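Local coordinates for protein ABC-type amino acid transport system, permease component (Caldanaerobacter subterraneus subsp. tengcongensis MB4, PDB 4YMU) that probably forms the membrane-spanning permease subunit of an ATP-binding cassette importer for amino acids and binds arginine between its transmembrane helices, at residues L42-S47 and V54-I59; K24-A29 and K158-V163; Q174-Q179 and Y183-P188. All blocks are in the same frame, centred on the assembly; numbering follows the deposited sequence.

Contact 1: L42-S47 and V54-I59; sequences LMKMSS and VASSYI
Ala55 sets its methyl against Met43 and Lys44 of helix 12-44 and touches both. The apolar part of the contact centres on this small side chain: Met43 CB lies 3.7 Å from Ala55 CB, and Lys44 CB approaches the same methyl from beside Met43 at 3.8 Å. Beyond CG the Met43 chain runs extended and turns away, and its sulfur grazes the surface residue Val54 with SD 4.3 Å from CG1. Such close backbones, with the CA atoms of Lys44 and Ala55 5.2 Å apart, suit a helical hairpin in which helix 12-44 gives way to helix 49-63 through a short connection. Both arms fall in the sequence region shared by the binding-protein-dependent permease family.

The aliphatic chain of Lys44 makes the remaining contacts. With CG anti to the backbone N (chi1 -159°) and every later torsion extended, it passes over helix 49-63. It crosses the Ile59 side chain at about a right angle, CD against CD1 at 4.0 Å. Farther out, CE comes to 3.4 Å from Ser56 OG.

Polar ends find their partners outside the hairpin pair. Lys44 NZ forms a salt bridge with Glu105 on helix 87-112, so the ammonium is drawn across to a third helix, while Ser56 OG hydrogen-bonds to the carbonyl oxygen of Lys52, one turn earlier in its own helix.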
loop_
_atom_site.group_PDB
_atom_site.type_symbol
_atom_site.label_atom_id
_atom_site.label_comp_id
_atom_site.label_asym_id
_atom_site.label_seq_id
_atom_site.Cartn_x
_atom_site.Cartn_y
_atom_site.Cartn_z
ATOM N N LEU C 42 -13.781 2.686 -21.066
ATOM C CA LEU C 42 -13.205 3.177 -22.317
ATOM C C LEU C 42 -13.675 4.594 -22.637
ATOM O O LEU C 42 -12.907 5.427 -23.119
ATOM C CB LEU C 42 -13.570 2.233 -23.467
ATOM C CG LEU C 42 -12.554 1.147 -23.839
ATOM C CD1 LEU C 42 -11.548 0.957 -22.735
ATOM C CD2 LEU C 42 -13.216 -0.179 -24.168
ATOM N N MET C 43 -14.946 4.856 -22.364
ATOM C CA MET C 43 -15.518 6.176 -22.556
ATOM C C MET C 43 -14.869 7.212 -21.651
ATOM O O MET C 43 -14.663 8.359 -22.047
ATOM C CB MET C 43 -17.014 6.142 -22.276
ATOM C CG MET C 43 -17.830 5.507 -23.369
ATOM S SD MET C 43 -19.578 5.897 -23.158
ATOM C CE MET C 43 -20.301 4.493 -23.989
ATOM N N LYS C 44 -14.564 6.806 -20.423
ATOM C CA LYS C 44 -14.020 7.727 -19.430
ATOM C C LYS C 44 -12.563 8.050 -19.770
ATOM O O LYS C 44 -12.002 9.031 -19.285
ATOM C CB LYS C 44 -14.115 7.105 -18.034
ATOM C CG LYS C 44 -14.055 8.088 -16.878
ATOM C CD LYS C 44 -13.992 7.325 -15.566
ATOM C CE LYS C 44 -13.928 8.241 -14.350
ATOM N NZ LYS C 44 -14.140 7.466 -13.081
ATOM N N MET C 45 -11.973 7.235 -20.639
ATOM C CA MET C 45 -10.598 7.435 -21.080
ATOM C C MET C 45 -10.528 8.285 -22.345
ATOM O O MET C 45 -9.443 8.697 -22.761
ATOM C CB MET C 45 -9.937 6.087 -21.338
ATOM C CG MET C 45 -9.885 5.201 -20.120
ATOM S SD MET C 45 -9.309 3.542 -20.519
ATOM C CE MET C 45 -9.693 2.710 -18.972
ATOM N N SER C 46 -11.683 8.539 -22.957
ATOM C CA SER C 46 -11.736 9.344 -24.172
ATOM C C SER C 46 -11.284 10.777 -23.886
ATOM O O SER C 46 -11.626 11.354 -22.847
ATOM C CB SER C 46 -13.153 9.338 -24.757
ATOM O OG SER C 46 -13.187 9.926 -26.046
ATOM N N SER C 47 -10.513 11.345 -24.816
ATOM C CA SER C 47 -10.027 12.717 -24.695
ATOM C C SER C 47 -11.158 13.694 -24.984
ATOM O O SER C 47 -11.152 14.837 -24.522
ATOM C CB SER C 47 -8.867 12.959 -25.661
ATOM O OG SER C 47 -7.728 12.205 -25.286
ATOM N N VAL C 54 -19.893 12.054 -19.688
ATOM C CA VAL C 54 -21.050 11.164 -19.589
ATOM C C VAL C 54 -20.719 9.889 -18.810
ATOM O O VAL C 54 -21.537 9.413 -18.013
ATOM C CB VAL C 54 -21.708 10.866 -20.976
ATOM C CG1 VAL C 54 -21.310 9.495 -21.512
ATOM C CG2 VAL C 54 -23.216 10.971 -20.867
ATOM N N ALA C 55 -19.524 9.343 -19.033
ATOM C CA ALA C 55 -19.121 8.128 -18.343
ATOM C C ALA C 55 -18.964 8.429 -16.865
ATOM O O ALA C 55 -19.428 7.667 -16.009
ATOM C CB ALA C 55 -17.820 7.585 -18.917
ATOM N N SER C 56 -18.339 9.561 -16.563
ATOM C CA SER C 56 -18.135 9.936 -15.169
ATOM C C SER C 56 -19.466 10.148 -14.464
ATOM O O SER C 56 -19.652 9.700 -13.330
ATOM C CB SER C 56 -17.237 11.169 -15.040
ATOM O OG SER C 56 -15.887 10.844 -15.354
ATOM N N SER C 57 -20.393 10.814 -15.149
ATOM C CA SER C 57 -21.699 11.106 -14.565
ATOM C C SER C 57 -22.495 9.828 -14.322
ATOM O O SER C 57 -23.052 9.643 -13.247
ATOM C CB SER C 57 -22.477 12.079 -15.444
ATOM O OG SER C 57 -21.937 13.384 -15.338
ATOM N N TYR C 58 -22.522 8.949 -15.323
ATOM C CA TYR C 58 -23.133 7.628 -15.216
ATOM C C TYR C 58 -22.624 6.896 -13.983
ATOM O O TYR C 58 -23.407 6.530 -13.092
ATOM C CB TYR C 58 -22.807 6.829 -16.476
ATOM C CG TYR C 58 -23.305 5.399 -16.506
ATOM C CD1 TYR C 58 -24.508 5.071 -17.116
ATOM C CD2 TYR C 58 -22.550 4.371 -15.972
ATOM C CE1 TYR C 58 -24.949 3.754 -17.169
ATOM C CE2 TYR C 58 -22.982 3.058 -16.019
ATOM C CZ TYR C 58 -24.178 2.754 -16.617
ATOM O OH TYR C 58 -24.599 1.445 -16.658
ATOM N N ILE C 59 -21.305 6.691 -13.947
ATOM C CA ILE C 59 -20.630 5.999 -12.844
ATOM C C ILE C 59 -20.955 6.599 -11.477
ATOM O O ILE C 59 -21.392 5.894 -10.556
ATOM C CB ILE C 59 -19.109 6.012 -13.062
ATOM C CG1 ILE C 59 -18.763 5.184 -14.300
ATOM C CG2 ILE C 59 -18.377 5.482 -11.831
ATOM C CD1 ILE C 59 -17.341 5.309 -14.737
#

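Contact 2: K24-A29 and K158-V163. With ARG (arginine), chain J; ARG (arginine), chain I.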
loop_
_atom_site.group_PDB
_atom_site.type_symbol
_atom_site.label_atom_id
_atom_site.label_comp_id
_atom_site.label_asym_id
_atom_site.label_seq_id
_atom_site.Cartn_x
_atom_site.Cartn_y
_atom_site.Cartn_z
ATOM N N LYS C 24 -28.626 -17.841 -11.581
ATOM C CA LYS C 24 -28.981 -17.414 -12.936
ATOM C C LYS C 24 -29.055 -15.890 -13.070
ATOM O O LYS C 24 -28.502 -15.305 -14.003
ATOM C CB LYS C 24 -30.322 -18.046 -13.332
ATOM C CG LYS C 24 -30.912 -17.533 -14.637
ATOM C CD LYS C 24 -32.355 -18.010 -14.820
ATOM C CE LYS C 24 -32.961 -17.520 -16.140
ATOM N NZ LYS C 24 -34.426 -17.833 -16.287
ATOM N N LEU C 25 -29.734 -15.261 -12.119
ATOM C CA LEU C 25 -29.857 -13.810 -12.064
ATOM C C LEU C 25 -28.490 -13.108 -11.983
ATOM O O LEU C 25 -28.169 -12.248 -12.810
ATOM C CB LEU C 25 -30.704 -13.420 -10.849
ATOM C CG LEU C 25 -31.602 -12.178 -10.893
ATOM C CD1 LEU C 25 -31.459 -11.403 -9.595
ATOM C CD2 LEU C 25 -31.349 -11.278 -12.097
ATOM N N THR C 26 -27.698 -13.489 -10.982
ATOM C CA THR C 26 -26.450 -12.802 -10.663
ATOM C C THR C 26 -25.402 -12.966 -11.758
ATOM O O THR C 26 -24.761 -12.001 -12.161
ATOM C CB THR C 26 -25.868 -13.299 -9.326
ATOM O OG1 THR C 26 -26.914 -13.401 -8.353
ATOM C CG2 THR C 26 -24.805 -12.341 -8.808
ATOM N N PHE C 27 -25.241 -14.197 -12.230
ATOM C CA PHE C 27 -24.374 -14.496 -13.356
ATOM C C PHE C 27 -24.653 -13.603 -14.556
ATOM O O PHE C 27 -23.767 -12.912 -15.049
ATOM C CB PHE C 27 -24.593 -15.937 -13.787
ATOM C CG PHE C 27 -23.341 -16.742 -13.859
ATOM C CD1 PHE C 27 -22.576 -16.753 -15.017
ATOM C CD2 PHE C 27 -22.924 -17.494 -12.767
ATOM C CE1 PHE C 27 -21.413 -17.503 -15.086
ATOM C CE2 PHE C 27 -21.763 -18.247 -12.822
ATOM C CZ PHE C 27 -21.006 -18.254 -13.986
ATOM N N LEU C 28 -25.886 -13.632 -15.035
ATOM C CA LEU C 28 -26.264 -12.867 -16.220
ATOM C C LEU C 28 -26.055 -11.363 -16.030
ATOM O O LEU C 28 -25.591 -10.676 -16.942
ATOM C CB LEU C 28 -27.718 -13.169 -16.604
ATOM C CG LEU C 28 -28.289 -12.459 -17.834
ATOM C CD1 LEU C 28 -27.437 -12.728 -19.073
ATOM C CD2 LEU C 28 -29.740 -12.895 -18.077
ATOM N N ALA C 29 -26.389 -10.858 -14.846
ATOM C CA ALA C 29 -26.277 -9.429 -14.583
ATOM C C ALA C 29 -24.813 -9.026 -14.571
ATOM O O ALA C 29 -24.387 -8.140 -15.325
ATOM C CB ALA C 29 -26.934 -9.078 -13.262
ATOM N N LYS C 158 -25.332 -11.493 -2.830
ATOM C CA LYS C 158 -26.078 -10.895 -1.748
ATOM C C LYS C 158 -26.991 -9.803 -2.309
ATOM O O LYS C 158 -28.174 -9.733 -1.967
ATOM C CB LYS C 158 -25.127 -10.334 -0.689
ATOM C CG LYS C 158 -24.295 -11.403 -0.007
ATOM C CD LYS C 158 -23.570 -10.865 1.228
ATOM C CE LYS C 158 -22.495 -9.847 0.848
ATOM N NZ LYS C 158 -21.982 -9.101 2.046
ATOM N N GLU C 159 -26.459 -8.989 -3.211
ATOM C CA GLU C 159 -27.232 -7.870 -3.728
ATOM C C GLU C 159 -28.531 -8.280 -4.439
ATOM O O GLU C 159 -29.532 -7.575 -4.342
ATOM C CB GLU C 159 -26.376 -6.981 -4.629
ATOM C CG GLU C 159 -25.323 -6.172 -3.874
ATOM C CD GLU C 159 -25.917 -5.125 -2.942
ATOM O OE1 GLU C 159 -27.080 -4.736 -3.137
ATOM O OE2 GLU C 159 -25.220 -4.670 -2.014
ATOM N N SER C 160 -28.495 -9.415 -5.137
ATOM C CA SER C 160 -29.577 -9.862 -5.997
ATOM C C SER C 160 -30.822 -10.270 -5.193
ATOM O O SER C 160 -31.923 -10.302 -5.729
ATOM C CB SER C 160 -29.113 -11.033 -6.851
ATOM O OG SER C 160 -28.962 -12.185 -6.043
ATOM N N ALA C 161 -30.656 -10.550 -3.904
ATOM C CA ALA C 161 -31.786 -10.878 -3.036
ATOM C C ALA C 161 -32.866 -9.799 -3.093
ATOM O O ALA C 161 -33.998 -10.014 -2.660
ATOM C CB ALA C 161 -31.330 -11.071 -1.604
ATOM N N ILE C 162 -32.514 -8.637 -3.629
ATOM C CA ILE C 162 -33.423 -7.508 -3.633
ATOM C C ILE C 162 -34.492 -7.599 -4.732
ATOM O O ILE C 162 -35.462 -6.846 -4.718
ATOM C CB ILE C 162 -32.661 -6.193 -3.742
ATOM C CG1 ILE C 162 -33.418 -5.098 -3.004
ATOM C CG2 ILE C 162 -32.365 -5.822 -5.209
ATOM C CD1 ILE C 162 -32.863 -3.757 -3.302
ATOM N N VAL C 163 -34.335 -8.527 -5.671
ATOM C CA VAL C 163 -35.355 -8.695 -6.691
ATOM C C VAL C 163 -36.504 -9.536 -6.134
ATOM O O VAL C 163 -37.469 -9.838 -6.841
ATOM C CB VAL C 163 -34.801 -9.361 -7.957
ATOM C CG1 VAL C 163 -33.588 -8.594 -8.449
ATOM C CG2 VAL C 163 -34.448 -10.825 -7.676
HETATM N N ARG J . -26.246 -4.831 0.491
HETATM C CA ARG J . -25.175 -5.764 0.830
HETATM C C ARG J . -25.687 -6.905 1.698
HETATM O O ARG J . -25.007 -7.932 1.828
HETATM C CB ARG J . -24.030 -5.042 1.556
HETATM C CG ARG J . -24.365 -4.587 2.967
HETATM C CD ARG J . -23.274 -3.704 3.511
HETATM N NE ARG J . -23.440 -3.421 4.935
HETATM C CZ ARG J . -22.714 -2.530 5.608
HETATM N NH1 ARG J . -21.776 -1.833 4.979
HETATM N NH2 ARG J . -22.923 -2.337 6.901
HETATM O OXT ARG J . -26.767 -6.819 2.299
HETATM N N ARG I . -26.395 -2.089 -1.560
HETATM C CA ARG I . -25.578 -0.916 -1.876
HETATM C C ARG I . -26.312 0.067 -2.773
HETATM O O ARG I . -25.828 1.183 -3.004
HETATM C CB ARG I . -24.280 -1.319 -2.570
HETATM C CG ARG I . -24.445 -1.832 -3.976
HETATM C CD ARG I . -23.124 -2.403 -4.466
HETATM N NE ARG I . -23.146 -2.724 -5.887
HETATM C CZ ARG I . -22.202 -3.417 -6.509
HETATM N NH1 ARG I . -22.307 -3.662 -7.809
HETATM N NH2 ARG I . -21.156 -3.875 -5.828
HETATM O OXT ARG I . -27.379 -0.249 -3.298
#
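Leu25 and Val163 reach toward each other tip to tip, and one methyl carries the tight part of the contact: Leu25 CD1 lies 3.6 Å from Val163 CG2. The same CD1 comes equally near to Ser160 CB and so fits between the two side chains. Phe168 also packs on both Leu25 and Val163, while Leu95 of helix 87-112 touches Leu25 and Ser160, so this apolar knot is buried.

Beside it the hydroxyls of Thr26 and Ser160 stand close, OG1 to OG 3.3 Å. Each is held within its own helix by a hydrogen bond to a backbone carbonyl, Thr26 to Thr22 and Ser160 to Leu157. Ser160 OG sits between its backbone N and carbonyl carbon (chi1 71°), a rotation that carries the hydroxyl toward Thr26.

Away from helix 12-44 the character changes from close apolar packing to a polar site, where Lys158 and Glu159 make no contact with residues 24-29. Glu159 bends at chi2 and turns its carboxylate to two bound arginines: Glu159 OE2 accepts hydrogen bonds from the chain J arginine N at 2.7 Å and from the chain I arginine N at 2.9 Å. The shared carboxylate probably offsets part of the positive charge of the two amino groups, with Glu152 contributing as well. Lys158 NZ makes a weak bond to O of the chain J arginine at 3.3 Å and another hydrogen bond to the Arg63 carbonyl of the second subunit. Helix 129-160 thus backs onto helix 12-44 while its other side lines the arginine pocket within the membrane-spanning permease.

Contact 3: Q174-Q179 and Y183-P188; sequences QADIIQ and YRYFEP
The backbone turns sharply after helix 174-182, Tyr183 taking positive phi (66°) as the first residue past the helical region, and its N comes to 2.5 Å from Gln179 O, a backbone hydrogen bond modelled so short that its exact length is doubtful. This tight turn joins helix 174-182 to helix 186-214 and reverses the chain, bringing Ala175 and Pro188 alongside.

At the apolar base, Pro188 CB packs against Ala175 CB at 4.2 Å and Ile178 CD1 at 4.1 Å; the Ile178 and Pro188 side chains slide past each other in opposite directions. Phe15 of helix 12-44 and Met8 touch both Ile178 and Pro188 and extend this core.

Nearer the turn, Gln179 bends at chi2 and lays its amide almost parallel to the Tyr185 ring, the planes 8° apart. Its CG forms a CH-pi contact over one ring face, 3.6 Å from the centroid and offset toward the rim. Gln80 of the second subunit accepts hydrogen bonds from the backbone N atoms of Tyr185 and Phe186, tying the turn to the dimer partner. At the ring's far end, Tyr185 OH donates to Asp176 OD1 at 3.2 Å, meeting the anti side of the carboxylate and 29° out of its plane.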
loop_
_atom_site.group_PDB
_atom_site.type_symbol
_atom_site.label_atom_id
_atom_site.label_comp_id
_atom_site.label_asym_id
_atom_site.label_seq_id
_atom_site.Cartn_x
_atom_site.Cartn_y
_atom_site.Cartn_z
ATOM N N GLN C 174 -38.625 -17.351 -1.694
ATOM C CA GLN C 174 -39.125 -18.637 -1.222
ATOM C C GLN C 174 -39.771 -18.547 0.153
ATOM O O GLN C 174 -40.815 -19.151 0.383
ATOM C CB GLN C 174 -38.017 -19.694 -1.205
ATOM C CG GLN C 174 -37.366 -19.919 -2.553
ATOM C CD GLN C 174 -38.372 -20.084 -3.682
ATOM O OE1 GLN C 174 -39.223 -20.977 -3.658
ATOM N NE2 GLN C 174 -38.269 -19.221 -4.687
ATOM N N ALA C 175 -39.183 -17.772 1.058
ATOM C CA ALA C 175 -39.734 -17.678 2.411
ATOM C C ALA C 175 -41.193 -17.189 2.438
ATOM O O ALA C 175 -41.970 -17.558 3.327
ATOM C CB ALA C 175 -38.884 -16.803 3.268
ATOM N N ASP C 176 -41.556 -16.342 1.479
ATOM C CA ASP C 176 -42.944 -15.935 1.361
ATOM C C ASP C 176 -43.753 -17.154 0.952
ATOM O O ASP C 176 -44.653 -17.583 1.690
ATOM C CB ASP C 176 -43.134 -14.777 0.379
ATOM C CG ASP C 176 -42.668 -13.434 0.952
ATOM O OD1 ASP C 176 -42.771 -13.209 2.189
ATOM O OD2 ASP C 176 -42.226 -12.584 0.147
ATOM N N ILE C 177 -43.390 -17.734 -0.191
ATOM C CA ILE C 177 -44.077 -18.898 -0.730
ATOM C C ILE C 177 -44.343 -19.944 0.359
ATOM O O ILE C 177 -45.503 -20.248 0.680
ATOM C CB ILE C 177 -43.262 -19.494 -1.881
ATOM C CG1 ILE C 177 -43.162 -18.472 -3.016
ATOM C CG2 ILE C 177 -43.866 -20.798 -2.367
ATOM C CD1 ILE C 177 -42.424 -18.964 -4.252
ATOM N N ILE C 178 -43.270 -20.432 0.969
ATOM C CA ILE C 178 -43.350 -21.425 2.034
ATOM C C ILE C 178 -44.264 -20.999 3.178
ATOM O O ILE C 178 -45.088 -21.799 3.641
ATOM C CB ILE C 178 -41.941 -21.761 2.577
ATOM C CG1 ILE C 178 -41.115 -22.450 1.490
ATOM C CG2 ILE C 178 -42.017 -22.652 3.797
ATOM C CD1 ILE C 178 -39.634 -22.371 1.714
ATOM N N GLN C 179 -44.157 -19.747 3.624
ATOM C CA GLN C 179 -44.936 -19.345 4.796
ATOM C C GLN C 179 -46.417 -19.353 4.431
ATOM O O GLN C 179 -47.281 -19.645 5.274
ATOM C CB GLN C 179 -44.514 -17.975 5.347
ATOM C CG GLN C 179 -45.321 -16.797 4.805
ATOM C CD GLN C 179 -46.579 -16.455 5.632
ATOM O OE1 GLN C 179 -46.693 -16.794 6.807
ATOM N NE2 GLN C 179 -47.506 -15.759 5.008
ATOM N N TYR C 183 -47.346 -20.859 7.455
ATOM C CA TYR C 183 -47.445 -19.722 8.378
ATOM C C TYR C 183 -46.121 -19.493 9.127
ATOM O O TYR C 183 -46.056 -18.710 10.079
ATOM C CB TYR C 183 -48.641 -19.874 9.335
ATOM C CG TYR C 183 -49.950 -20.154 8.612
ATOM C CD1 TYR C 183 -50.758 -19.121 8.161
ATOM C CD2 TYR C 183 -50.355 -21.458 8.348
ATOM C CE1 TYR C 183 -51.941 -19.382 7.490
ATOM C CE2 TYR C 183 -51.527 -21.728 7.681
ATOM C CZ TYR C 183 -52.324 -20.691 7.251
ATOM O OH TYR C 183 -53.509 -20.969 6.581
ATOM N N ARG C 184 -45.058 -20.135 8.638
ATOM C CA ARG C 184 -43.735 -20.031 9.247
ATOM C C ARG C 184 -42.784 -19.207 8.383
ATOM O O ARG C 184 -42.533 -19.539 7.224
ATOM C CB ARG C 184 -43.138 -21.422 9.486
ATOM C CG ARG C 184 -43.879 -22.253 10.513
ATOM C CD ARG C 184 -43.213 -23.600 10.752
ATOM N NE ARG C 184 -43.828 -24.310 11.872
ATOM C CZ ARG C 184 -43.645 -23.999 13.152
ATOM N NH1 ARG C 184 -42.872 -22.978 13.488
ATOM N NH2 ARG C 184 -44.249 -24.698 14.102
ATOM N N TYR C 185 -42.271 -18.125 8.965
ATOM C CA TYR C 185 -41.300 -17.258 8.301
ATOM C C TYR C 185 -39.887 -17.552 8.792
ATOM O O TYR C 185 -38.970 -17.666 7.991
ATOM C CB TYR C 185 -41.617 -15.788 8.582
ATOM C CG TYR C 185 -42.466 -15.113 7.537
ATOM C CD1 TYR C 185 -42.066 -15.086 6.215
ATOM C CD2 TYR C 185 -43.669 -14.483 7.877
ATOM C CE1 TYR C 185 -42.835 -14.458 5.246
ATOM C CE2 TYR C 185 -44.443 -13.852 6.922
ATOM C CZ TYR C 185 -44.023 -13.841 5.605
ATOM O OH TYR C 185 -44.775 -13.223 4.629
ATOM N N PHE C 186 -39.743 -17.657 10.113
ATOM C CA PHE C 186 -38.470 -17.891 10.786
ATOM C C PHE C 186 -37.603 -18.964 10.146
ATOM O O PHE C 186 -36.537 -18.671 9.598
ATOM C CB PHE C 186 -38.728 -18.265 12.244
ATOM C CG PHE C 186 -37.481 -18.470 13.048
ATOM C CD1 PHE C 186 -36.901 -17.409 13.732
ATOM C CD2 PHE C 186 -36.883 -19.723 13.132
ATOM C CE1 PHE C 186 -35.748 -17.591 14.487
ATOM C CE2 PHE C 186 -35.726 -19.912 13.885
ATOM C CZ PHE C 186 -35.163 -18.845 14.563
ATOM N N GLU C 187 -38.056 -20.208 10.230
ATOM C CA GLU C 187 -37.253 -21.337 9.769
ATOM C C GLU C 187 -36.794 -21.253 8.294
ATOM O O GLU C 187 -35.613 -21.467 8.004
ATOM C CB GLU C 187 -37.920 -22.686 10.120
ATOM C CG GLU C 187 -39.426 -22.615 10.374
ATOM C CD GLU C 187 -39.801 -22.310 11.825
ATOM O OE1 GLU C 187 -40.362 -21.226 12.093
ATOM O OE2 GLU C 187 -39.575 -23.170 12.702
ATOM N N PRO C 188 -37.700 -20.905 7.361
ATOM C CA PRO C 188 -37.193 -20.774 5.981
ATOM C C PRO C 188 -36.202 -19.604 5.784
ATOM O O PRO C 188 -35.358 -19.660 4.895
ATOM C CB PRO C 188 -38.472 -20.554 5.152
ATOM C CG PRO C 188 -39.455 -20.030 6.121
ATOM C CD PRO C 188 -39.154 -20.698 7.429
#

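Overall arrangement
From the N terminus, helix 12-44 passes first through 24-29, which opens contact 2, and then reaches 42-47, where contact 1 begins. Contact 1 closes a short loop onto helix 49-63, and that hairpin falls wholly within the much longer loop that contact 2 completes when residues 158-163, in the end region of helix 129-160, return to helix 12-44. The chain then continues to contact 3, which closes a third, short loop in series and joins helix 174-182 to helix 186-214. Contacts 1 and 3 lie on opposite sides of the chain's centre, their centres about 44 Å apart; contact 2 is the buried one, near that centre. Contacts 2 and 3 both touch the second subunit.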